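Local coordinates for protein DyP (Bjerkandera adusta, PDB 3VXJ) that is a heme-binding peroxidase of the dye-decolorizing family that probably uses peroxide to oxidise dyes and phenols, here with 2,6-dimethoxyphenol bound, at residues Phe29-Lys38 against Leu69-Leu79; Leu101-Phe112 against Val420-Phe428. All coordinates share one frame; numbering follows the deposited sequence.

Contact 1: residues Phe29-Lys38 against Leu69-Leu79; sequences FQVNDATSFK and LGFSNTGLQAL
Phe37 and Phe71 approach each other from opposite directions in a ferredoxin-like domain of the dimeric alpha+beta barrel clan. Each segment is a strand that turns into a helix, and since strand 119-125 lies between the two strands, side chains rather than strand pairing join these corners. Phe37 CZ comes in at the edge of the Phe71 ring, within its plane and 3.8 Å from CE1. Phe29 comes to the same atom, its CZ standing 4.0 Å from Phe71 CE1, and its CE2 meets Leu69 CD1 at 3.7 Å, the leucine crossing at about a right angle. With CG anti to the backbone N (chi1 -180°), Phe37 reaches from its helix toward Leu79, whose branched end suits a flat neighbour: CD2 touches Phe37 CD2 at 3.6 Å while CD1 sits near CE2. Val31 CG2 lies over one face of Phe37. A serine in place of Phe37 would probably open a gap between Leu79 and Phe71 and leave the leucine branches free to turn. Ala34, small enough for close approach, sets CB 3.6 Å from Ala78 O. Lys38 extends past the Leu79 side chain to the residue that follows helix 73-78, and its ammonium, also salt-bridged to the C-terminal carboxylate of Ala442, donates from NZ to Leu79 O at 2.7 Å, tilted 23° from the carbonyl plane.

Contact 2: residues Leu101-Phe112 against Val420-Phe428; sequences LGDDLSQWVAPF and VIPKGGEYF. With HEM (protoporphyrin IX containing Fe), chain B.
Trp108 receives Gly424 squarely on one face of its indole: Gly424 CA stands 3.6 Å from the centroid of the six-membered ring, 10° off the normal, a CH-pi contact. At the indole edge, in the ring plane, lie Asp103 OD2 and the carbonyl carbon of Phe112. The Phe112 ring has Gly424 C over one face and Val109 O at its edge, and Phe28 meets it edge-to-face. Glycine is called for at 424, because a CB would run into Phe112 CD2 and into the preceding carbonyl. Gly425 continues the bare backbone past the rings, its N 3.4 Å from Trp108 CH2.

This is where the loop after helix 98-101 settles on strand 420-430, the outermost strand of the second ferredoxin-like sheet. Val109 N donates to Lys423 O at 3.0 Å, from well above the carbonyl plane. Lys423 folds back on itself (chi2 -60°, chi3 -69°), which brings NZ to Gln107 O at 2.9 Å, in the carbonyl plane on a lone pair; a second bond to Gln107 OE1 is weak. Water 1 donates to both Asp104 O and Pro422 O. The compact ring of Pro422 packs against the flat face of the Asp103 carboxylate, CB 3.6 Å from OD2. At the start of the strand, Val420 CG1 touches the heme vinyl carbon CBB at 3.7 Å, so the strand borders the cofactor pocket.

Trp108 NE1 grips Asp103 OD2 at 2.7 Å on its anti side, while Arg221 forms a salt bridge with OD1; together they probably stabilise a buried negative charge, and the NE1 bond holds the indole's rotation. The price of aromatic cover falls on the strand backbone, where Gly424 N and Gly425 O are buried without a hydrogen-bond partner.

From the N terminus, contact 1 comes first: it closes a loop of 30 residues between 38 and 69, holding most of helix 34-48, helix 52-55 and the start of strand 65-71. It is complete before contact 2 opens at 101, so the two stand in series and neither nest nor cross. Contact 2 then spans 307 residues and ties a loop of the N-terminal half to the last strand of the second sheet. That strand runs back to contact 1: Phe428 CD1 packs 3.7 Å from Ser72 N, and the following helix 433-440 lies against Phe71 and Leu79, so the chain's end joins both halves.

Contact 1: residues Phe29-Lys38 against Leu69-Leu79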
loop_
_atom_site.group_PDB
_atom_site.type_symbol
_atom_site.label_atom_id
_atom_site.label_comp_id
_atom_site.label_asym_id
_atom_site.label_seq_id
_atom_site.Cartn_x
_atom_site.Cartn_y
_atom_site.Cartn_z
ATOM N N PHE A 29 4.260 -17.600 7.738
ATOM C CA PHE A 29 4.717 -18.926 8.114
ATOM C C PHE A 29 6.229 -19.036 8.205
ATOM O O PHE A 29 6.977 -18.194 7.676
ATOM C CB PHE A 29 4.151 -19.990 7.150
ATOM C CG PHE A 29 4.679 -19.886 5.746
ATOM C CD1 PHE A 29 5.820 -20.598 5.366
ATOM C CD2 PHE A 29 4.063 -19.063 4.806
ATOM C CE1 PHE A 29 6.330 -20.497 4.085
ATOM C CE2 PHE A 29 4.563 -18.969 3.515
ATOM C CZ PHE A 29 5.705 -19.678 3.154
ATOM N N GLN A 30 6.653 -20.086 8.902
ATOM C CA GLN A 30 8.020 -20.575 8.907
ATOM C C GLN A 30 8.043 -21.936 8.238
ATOM O O GLN A 30 7.104 -22.724 8.394
ATOM C CB GLN A 30 8.500 -20.805 10.334
ATOM C CG GLN A 30 8.678 -19.627 11.219
ATOM C CD GLN A 30 9.238 -20.051 12.574
ATOM O OE1 GLN A 30 10.134 -20.900 12.653
ATOM N NE2 GLN A 30 8.706 -19.471 13.644
ATOM N N VAL A 31 9.136 -22.231 7.542
ATOM C CA VAL A 31 9.374 -23.561 6.990
ATOM C C VAL A 31 10.058 -24.432 8.046
ATOM O O VAL A 31 11.098 -24.058 8.576
ATOM C CB VAL A 31 10.273 -23.488 5.731
ATOM C CG1 VAL A 31 10.616 -24.884 5.213
ATOM C CG2 VAL A 31 9.615 -22.668 4.631
ATOM N N ASN A 32 9.464 -25.588 8.340
ATOM C CA ASN A 32 10.043 -26.545 9.288
ATOM C C ASN A 32 10.885 -27.621 8.620
ATOM O O ASN A 32 11.831 -28.126 9.212
ATOM C CB ASN A 32 8.946 -27.227 10.107
ATOM C CG ASN A 32 8.135 -26.252 10.930
ATOM O OD1 ASN A 32 8.676 -25.343 11.565
ATOM N ND2 ASN A 32 6.825 -26.447 10.940
ATOM N N ASP A 33 10.529 -27.972 7.387
ATOM C CA ASP A 33 11.127 -29.099 6.678
ATOM C C ASP A 33 11.139 -28.703 5.205
ATOM O O ASP A 33 10.091 -28.678 4.562
ATOM C CB ASP A 33 10.270 -30.359 6.938
ATOM C CG ASP A 33 10.824 -31.636 6.301
ATOM O OD1 ASP A 33 11.394 -31.612 5.194
ATOM O OD2 ASP A 33 10.635 -32.709 6.918
ATOM N N ALA A 34 12.319 -28.372 4.685
ATOM C CA ALA A 34 12.461 -27.902 3.300
ATOM C C ALA A 34 11.982 -28.920 2.266
ATOM O O ALA A 34 11.255 -28.567 1.340
ATOM C CB ALA A 34 13.898 -27.480 3.013
ATOM N N THR A 35 12.368 -30.180 2.430
ATOM C CA THR A 35 12.001 -31.210 1.451
ATOM C C THR A 35 10.487 -31.386 1.392
ATOM O O THR A 35 9.907 -31.427 0.305
ATOM C CB THR A 35 12.707 -32.551 1.739
ATOM O OG1 THR A 35 14.126 -32.353 1.709
ATOM C CG2 THR A 35 12.336 -33.608 0.695
ATOM N N SER A 36 9.852 -31.457 2.560
ATOM C CA SER A 36 8.404 -31.627 2.629
ATOM C C SER A 36 7.660 -30.383 2.137
ATOM O O SER A 36 6.632 -30.499 1.468
ATOM C CB SER A 36 7.975 -32.020 4.041
ATOM O OG SER A 36 8.615 -33.227 4.428
ATOM N N PHE A 37 8.192 -29.202 2.442
ATOM C CA PHE A 37 7.621 -27.961 1.933
ATOM C C PHE A 37 7.637 -27.902 0.404
ATOM O O PHE A 37 6.645 -27.516 -0.214
ATOM C CB PHE A 37 8.344 -26.738 2.505
ATOM C CG PHE A 37 7.781 -25.443 2.014
ATOM C CD1 PHE A 37 6.702 -24.856 2.664
ATOM C CD2 PHE A 37 8.301 -24.829 0.877
ATOM C CE1 PHE A 37 6.167 -23.655 2.201
ATOM C CE2 PHE A 37 7.768 -23.636 0.408
ATOM C CZ PHE A 37 6.708 -23.048 1.080
ATOM N N LYS A 38 8.763 -28.283 -0.193
ATOM C CA LYS A 38 8.932 -28.204 -1.638
ATOM C C LYS A 38 7.972 -29.114 -2.397
ATOM O O LYS A 38 7.397 -28.692 -3.391
ATOM C CB LYS A 38 10.381 -28.490 -2.026
ATOM C CG LYS A 38 11.326 -27.364 -1.621
ATOM C CD LYS A 38 12.756 -27.670 -1.964
ATOM C CE LYS A 38 13.643 -26.562 -1.438
ATOM N NZ LYS A 38 14.963 -26.550 -2.098
ATOM N N LEU A 69 1.751 -15.931 -3.114
ATOM C CA LEU A 69 2.746 -16.433 -2.180
ATOM C C LEU A 69 4.071 -15.702 -2.341
ATOM O O LEU A 69 4.636 -15.641 -3.438
ATOM C CB LEU A 69 2.936 -17.946 -2.375
ATOM C CG LEU A 69 4.042 -18.682 -1.603
ATOM C CD1 LEU A 69 3.827 -18.618 -0.092
ATOM C CD2 LEU A 69 4.094 -20.124 -2.061
ATOM N N GLY A 70 4.554 -15.144 -1.234
ATOM C CA GLY A 70 5.854 -14.484 -1.200
ATOM C C GLY A 70 6.766 -15.061 -0.136
ATOM O O GLY A 70 6.313 -15.664 0.843
ATOM N N PHE A 71 8.066 -14.862 -0.333
ATOM C CA PHE A 71 9.097 -15.346 0.583
ATOM C C PHE A 71 9.980 -14.225 1.082
ATOM O O PHE A 71 10.325 -13.318 0.335
ATOM C CB PHE A 71 9.980 -16.390 -0.115
ATOM C CG PHE A 71 9.251 -17.641 -0.470
ATOM C CD1 PHE A 71 9.106 -18.662 0.462
ATOM C CD2 PHE A 71 8.661 -17.782 -1.720
ATOM C CE1 PHE A 71 8.398 -19.818 0.147
ATOM C CE2 PHE A 71 7.951 -18.942 -2.050
ATOM C CZ PHE A 71 7.828 -19.957 -1.111
ATOM N N SER A 72 10.360 -14.305 2.348
ATOM C CA SER A 72 11.361 -13.417 2.903
ATOM C C SER A 72 12.736 -13.967 2.543
ATOM O O SER A 72 12.861 -15.077 2.042
ATOM C CB SER A 72 11.216 -13.374 4.418
ATOM O OG SER A 72 11.674 -14.601 4.965
ATOM N N ASN A 73 13.775 -13.196 2.837
ATOM C CA ASN A 73 15.128 -13.672 2.665
ATOM C C ASN A 73 15.396 -14.938 3.479
ATOM O O ASN A 73 15.991 -15.894 2.972
ATOM C CB ASN A 73 16.134 -12.591 3.045
ATOM C CG ASN A 73 17.556 -13.085 2.957
ATOM O OD1 ASN A 73 18.087 -13.272 1.869
ATOM N ND2 ASN A 73 18.160 -13.346 4.103
ATOM N N THR A 74 14.968 -14.963 4.737
ATOM C CA THR A 74 15.237 -16.148 5.538
ATOM C C THR A 74 14.453 -17.360 5.032
ATOM O O THR A 74 14.911 -18.488 5.172
ATOM C CB THR A 74 14.998 -15.920 7.026
ATOM O OG1 THR A 74 13.719 -15.299 7.215
ATOM C CG2 THR A 74 16.084 -15.016 7.591
ATOM N N GLY A 75 13.294 -17.121 4.419
ATOM C CA GLY A 75 12.521 -18.193 3.786
ATOM C C GLY A 75 13.262 -18.822 2.622
ATOM O O GLY A 75 13.346 -20.046 2.524
ATOM N N LEU A 76 13.809 -17.983 1.746
ATOM C CA LEU A 76 14.628 -18.459 0.635
ATOM C C LEU A 76 15.834 -19.237 1.153
ATOM O O LEU A 76 16.124 -20.337 0.663
ATOM C CB LEU A 76 15.038 -17.298 -0.279
ATOM C CG LEU A 76 13.850 -16.639 -0.995
ATOM C CD1 LEU A 76 14.329 -15.479 -1.857
ATOM C CD2 LEU A 76 13.054 -17.646 -1.831
ATOM N N GLN A 77 16.501 -18.707 2.177
ATOM C CA GLN A 77 17.637 -19.400 2.790
ATOM C C GLN A 77 17.247 -20.767 3.365
ATOM O O GLN A 77 17.979 -21.749 3.185
ATOM C CB GLN A 77 18.280 -18.536 3.873
ATOM C CG GLN A 77 18.969 -17.289 3.349
ATOM C CD GLN A 77 19.578 -16.452 4.456
ATOM O OE1 GLN A 77 19.219 -16.588 5.632
ATOM N NE2 GLN A 77 20.501 -15.575 4.087
ATOM N N ALA A 78 16.094 -20.833 4.037
ATOM C CA ALA A 78 15.598 -22.083 4.612
ATOM C C ALA A 78 15.354 -23.133 3.541
ATOM O O ALA A 78 15.431 -24.340 3.811
ATOM C CB ALA A 78 14.320 -21.832 5.391
ATOM N N LEU A 79 15.056 -22.662 2.333
ATOM C CA LEU A 79 14.773 -23.528 1.198
ATOM C C LEU A 79 15.995 -23.767 0.310
ATOM O O LEU A 79 15.886 -24.375 -0.754
ATOM C CB LEU A 79 13.604 -22.956 0.392
ATOM C CG LEU A 79 12.279 -22.925 1.169
ATOM C CD1 LEU A 79 11.207 -22.130 0.437
ATOM C CD2 LEU A 79 11.777 -24.342 1.441
#

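Contact 2: residues Leu101-Phe112 against Val420-Phe428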
loop_
_atom_site.group_PDB
_atom_site.type_symbol
_atom_site.label_atom_id
_atom_site.label_comp_id
_atom_site.label_asym_id
_atom_site.label_seq_id
_atom_site.Cartn_x
_atom_site.Cartn_y
_atom_site.Cartn_z
ATOM N N LEU A 101 12.989 3.913 8.467
ATOM C CA LEU A 101 11.665 4.355 8.031
ATOM C C LEU A 101 11.050 5.374 8.981
ATOM O O LEU A 101 10.070 6.032 8.623
ATOM C CB LEU A 101 10.715 3.163 7.859
ATOM C CG LEU A 101 11.157 2.034 6.917
ATOM C CD1 LEU A 101 10.247 0.813 7.057
ATOM C CD2 LEU A 101 11.192 2.528 5.464
ATOM N N GLY A 102 11.620 5.503 10.182
ATOM C CA GLY A 102 11.103 6.430 11.192
ATOM C C GLY A 102 10.240 5.773 12.254
ATOM O O GLY A 102 9.661 6.456 13.102
ATOM N N ASP A 103 10.152 4.444 12.204
ATOM C CA ASP A 103 9.299 3.690 13.126
ATOM C C ASP A 103 9.748 3.812 14.574
ATOM O O ASP A 103 10.952 3.823 14.878
ATOM C CB ASP A 103 9.332 2.194 12.803
ATOM C CG ASP A 103 8.618 1.824 11.518
ATOM O OD1 ASP A 103 8.337 2.692 10.659
ATOM O OD2 ASP A 103 8.366 0.614 11.359
ATOM N N ASP A 104 8.752 3.881 15.456
ATOM C CA ASP A 104 8.930 3.659 16.875
ATOM C C ASP A 104 8.964 2.149 17.058
ATOM O O ASP A 104 7.935 1.480 16.973
ATOM C CB ASP A 104 7.746 4.270 17.630
ATOM C CG ASP A 104 7.815 4.048 19.135
ATOM O OD1 ASP A 104 8.757 3.380 19.613
ATOM O OD2 ASP A 104 6.905 4.553 19.837
ATOM N N LEU A 105 10.156 1.610 17.287
ATOM C CA LEU A 105 10.342 0.162 17.363
ATOM C C LEU A 105 9.602 -0.478 18.538
ATOM O O LEU A 105 9.287 -1.662 18.494
ATOM C CB LEU A 105 11.828 -0.178 17.451
ATOM C CG LEU A 105 12.704 0.189 16.249
ATOM C CD1 LEU A 105 14.167 -0.039 16.592
ATOM C CD2 LEU A 105 12.306 -0.603 15.016
ATOM N N SER A 106 9.312 0.313 19.569
ATOM C CA SER A 106 8.602 -0.203 20.737
ATOM C C SER A 106 7.157 -0.604 20.426
ATOM O O SER A 106 6.512 -1.292 21.225
ATOM C CB SER A 106 8.656 0.790 21.904
ATOM O OG SER A 106 7.817 1.910 21.690
ATOM N N GLN A 107 6.662 -0.173 19.267
ATOM C CA GLN A 107 5.311 -0.496 18.832
ATOM C C GLN A 107 5.249 -1.734 17.951
ATOM O O GLN A 107 4.166 -2.249 17.682
ATOM C CB GLN A 107 4.687 0.708 18.114
ATOM C CG GLN A 107 4.465 1.919 19.015
ATOM C CD GLN A 107 3.642 1.574 20.241
ATOM O OE1 GLN A 107 2.556 0.996 20.135
ATOM N NE2 GLN A 107 4.162 1.914 21.415
ATOM N N TRP A 108 6.406 -2.215 17.508
ATOM C CA TRP A 108 6.464 -3.465 16.759
ATOM C C TRP A 108 6.125 -4.655 17.639
ATOM O O TRP A 108 6.485 -4.700 18.828
ATOM C CB TRP A 108 7.851 -3.654 16.148
ATOM C CG TRP A 108 8.019 -2.983 14.810
ATOM C CD1 TRP A 108 7.851 -1.652 14.530
ATOM C CD2 TRP A 108 8.393 -3.607 13.577
ATOM N NE1 TRP A 108 8.090 -1.411 13.198
ATOM C CE2 TRP A 108 8.419 -2.594 12.586
ATOM C CE3 TRP A 108 8.695 -4.927 13.207
ATOM C CZ2 TRP A 108 8.758 -2.853 11.251
ATOM C CZ3 TRP A 108 9.023 -5.193 11.879
ATOM C CH2 TRP A 108 9.050 -4.156 10.910
ATOM N N VAL A 109 5.438 -5.623 17.046
ATOM C CA VAL A 109 5.080 -6.838 17.779
ATOM C C VAL A 109 5.443 -8.124 17.045
ATOM O O VAL A 109 5.607 -8.145 15.813
ATOM C CB VAL A 109 3.587 -6.885 18.174
ATOM C CG1 VAL A 109 3.247 -5.770 19.158
ATOM C CG2 VAL A 109 2.697 -6.821 16.955
ATOM N N ALA A 110 5.562 -9.194 17.823
ATOM C CA ALA A 110 5.790 -10.528 17.285
ATOM C C ALA A 110 4.666 -10.907 16.314
ATOM O O ALA A 110 3.521 -10.499 16.499
ATOM C CB ALA A 110 5.890 -11.533 18.423
ATOM N N PRO A 111 4.988 -11.694 15.271
ATOM C CA PRO A 111 6.282 -12.299 14.976
ATOM C C PRO A 111 7.155 -11.490 14.020
ATOM O O PRO A 111 8.037 -12.056 13.384
ATOM C CB PRO A 111 5.881 -13.613 14.311
ATOM C CG PRO A 111 4.669 -13.257 13.549
ATOM C CD PRO A 111 3.946 -12.189 14.348
ATOM N N PHE A 112 6.936 -10.183 13.937
ATOM C CA PHE A 112 7.690 -9.348 12.992
ATOM C C PHE A 112 9.016 -8.827 13.526
ATOM O O PHE A 112 9.817 -8.311 12.749
ATOM C CB PHE A 112 6.829 -8.188 12.469
ATOM C CG PHE A 112 5.638 -8.645 11.674
ATOM C CD1 PHE A 112 5.749 -8.842 10.301
ATOM C CD2 PHE A 112 4.415 -8.892 12.291
ATOM C CE1 PHE A 112 4.662 -9.273 9.543
ATOM C CE2 PHE A 112 3.314 -9.337 11.533
ATOM C CZ PHE A 112 3.446 -9.517 10.157
ATOM N N VAL A 420 -1.269 6.880 12.589
ATOM C CA VAL A 420 -0.963 5.634 11.898
ATOM C C VAL A 420 0.259 5.033 12.577
ATOM O O VAL A 420 1.338 5.620 12.558
ATOM C CB VAL A 420 -0.672 5.866 10.394
ATOM C CG1 VAL A 420 -0.267 4.560 9.724
ATOM C CG2 VAL A 420 -1.895 6.471 9.689
ATOM N N ILE A 421 0.083 3.872 13.195
ATOM C CA ILE A 421 1.121 3.267 14.014
ATOM C C ILE A 421 1.611 1.976 13.359
ATOM O O ILE A 421 0.834 1.029 13.223
ATOM C CB ILE A 421 0.581 2.917 15.420
ATOM C CG1 ILE A 421 -0.139 4.115 16.063
ATOM C CG2 ILE A 421 1.700 2.391 16.319
ATOM C CD1 ILE A 421 0.747 5.316 16.379
ATOM N N PRO A 422 2.885 1.929 12.930
ATOM C CA PRO A 422 3.404 0.662 12.402
ATOM C C PRO A 422 3.551 -0.375 13.513
ATOM O O PRO A 422 4.202 -0.118 14.536
ATOM C CB PRO A 422 4.778 1.054 11.826
ATOM C CG PRO A 422 4.724 2.563 11.665
ATOM C CD PRO A 422 3.864 3.028 12.805
ATOM N N LYS A 423 2.930 -1.536 13.310
ATOM C CA LYS A 423 2.944 -2.627 14.289
ATOM C C LYS A 423 3.818 -3.791 13.838
ATOM O O LYS A 423 3.955 -4.781 14.556
ATOM C CB LYS A 423 1.524 -3.136 14.548
ATOM C CG LYS A 423 0.545 -2.086 15.083
ATOM C CD LYS A 423 0.987 -1.477 16.413
ATOM C CE LYS A 423 0.901 -2.490 17.560
ATOM N NZ LYS A 423 1.486 -1.921 18.804
ATOM N N GLY A 424 4.424 -3.658 12.666
ATOM C CA GLY A 424 5.206 -4.728 12.069
ATOM C C GLY A 424 5.126 -4.648 10.564
ATOM O O GLY A 424 4.285 -3.935 9.998
ATOM N N GLY A 425 6.002 -5.398 9.917
ATOM C CA GLY A 425 6.028 -5.474 8.471
ATOM C C GLY A 425 7.182 -6.336 8.027
ATOM O O GLY A 425 8.026 -6.734 8.838
ATOM N N GLU A 426 7.221 -6.627 6.733
ATOM C CA GLU A 426 8.300 -7.415 6.175
ATOM C C GLU A 426 8.455 -7.123 4.692
ATOM O O GLU A 426 7.529 -6.623 4.036
ATOM C CB GLU A 426 8.079 -8.920 6.447
ATOM C CG GLU A 426 9.264 -9.836 6.117
ATOM C CD GLU A 426 10.558 -9.363 6.768
ATOM O OE1 GLU A 426 10.903 -9.875 7.863
ATOM O OE2 GLU A 426 11.216 -8.468 6.192
ATOM N N TYR A 427 9.640 -7.432 4.178
ATOM C CA TYR A 427 9.929 -7.367 2.755
ATOM C C TYR A 427 9.919 -8.783 2.198
ATOM O O TYR A 427 10.663 -9.651 2.681
ATOM C CB TYR A 427 11.304 -6.720 2.536
ATOM C CG TYR A 427 11.451 -5.276 2.983
ATOM C CD1 TYR A 427 10.449 -4.331 2.725
ATOM C CD2 TYR A 427 12.604 -4.854 3.638
ATOM C CE1 TYR A 427 10.594 -3.000 3.125
ATOM C CE2 TYR A 427 12.762 -3.525 4.031
ATOM C CZ TYR A 427 11.751 -2.610 3.767
ATOM O OH TYR A 427 11.893 -1.307 4.158
ATOM N N PHE A 428 9.069 -9.008 1.194
ATOM C CA PHE A 428 8.894 -10.320 0.565
ATOM C C PHE A 428 9.237 -10.257 -0.913
ATOM O O PHE A 428 9.117 -9.212 -1.547
ATOM C CB PHE A 428 7.446 -10.832 0.696
ATOM C CG PHE A 428 6.999 -11.027 2.105
ATOM C CD1 PHE A 428 7.403 -12.149 2.829
ATOM C CD2 PHE A 428 6.173 -10.093 2.723
ATOM C CE1 PHE A 428 6.996 -12.334 4.147
ATOM C CE2 PHE A 428 5.751 -10.277 4.036
ATOM C CZ PHE A 428 6.154 -11.396 4.743
HETATM C CHA HEM B . -2.709 7.036 -2.131
HETATM C CHB HEM B . -4.407 6.159 2.309
HETATM C CHC HEM B . -0.060 4.568 3.708
HETATM C CHD HEM B . 1.657 5.403 -0.734
HETATM C C1A HEM B . -3.536 6.970 -1.044
HETATM C C2A HEM B . -4.909 7.423 -1.007
HETATM C C3A HEM B . -5.373 7.187 0.233
HETATM C C4A HEM B . -4.320 6.553 0.993
HETATM C CMA HEM B . -6.782 7.487 0.779
HETATM C CAA HEM B . -5.639 8.117 -2.178
HETATM C CBA HEM B . -6.347 7.176 -3.155
HETATM C CGA HEM B . -5.411 6.407 -4.057
HETATM O O1A HEM B . -4.786 6.992 -4.967
HETATM O O2A HEM B . -5.315 5.161 -3.876
HETATM C C1B HEM B . -3.386 5.637 3.077
HETATM C C2B HEM B . -3.490 5.234 4.463
HETATM C C3B HEM B . -2.281 4.786 4.851
HETATM C C4B HEM B . -1.395 4.887 3.711
HETATM C CMB HEM B . -4.784 5.345 5.299
HETATM C CAB HEM B . -1.859 4.223 6.225
HETATM C CBB HEM B . -2.738 3.684 7.072
HETATM C C1C HEM B . 0.790 4.701 2.639
HETATM C C2C HEM B . 2.214 4.424 2.649
HETATM C C3C HEM B . 2.694 4.670 1.420
HETATM C C4C HEM B . 1.581 5.102 0.603
HETATM C CMC HEM B . 2.988 3.920 3.881
HETATM C CAC HEM B . 4.145 4.524 0.890
HETATM C CBC HEM B . 5.207 4.826 1.650
HETATM C C1D HEM B . 0.624 5.850 -1.518
HETATM C C2D HEM B . 0.732 6.049 -2.942
HETATM C C3D HEM B . -0.607 6.564 -3.369
HETATM C C4D HEM B . -1.405 6.621 -2.171
HETATM C CMD HEM B . 1.934 5.825 -3.874
HETATM C CAD HEM B . -0.973 6.953 -4.809
HETATM C CBD HEM B . -0.446 8.365 -5.049
HETATM C CGD HEM B . -0.715 8.826 -6.456
HETATM O O1D HEM B . -1.279 9.943 -6.608
HETATM O O2D HEM B . -0.372 8.101 -7.416
HETATM N NA HEM B . -3.209 6.472 0.192
HETATM N NB HEM B . -2.078 5.445 2.649
HETATM N NC HEM B . 0.452 5.149 1.383
HETATM N ND HEM B . -0.664 6.166 -1.092
HETATM FE FE HEM B . -1.356 5.871 0.810
HETATM O O HOH W 1 5.889 2.004 15.228
HETATM O O HOH W 2 9.410 -9.866 10.184
HETATM O O HOH W 3 -1.941 4.061 0.218
#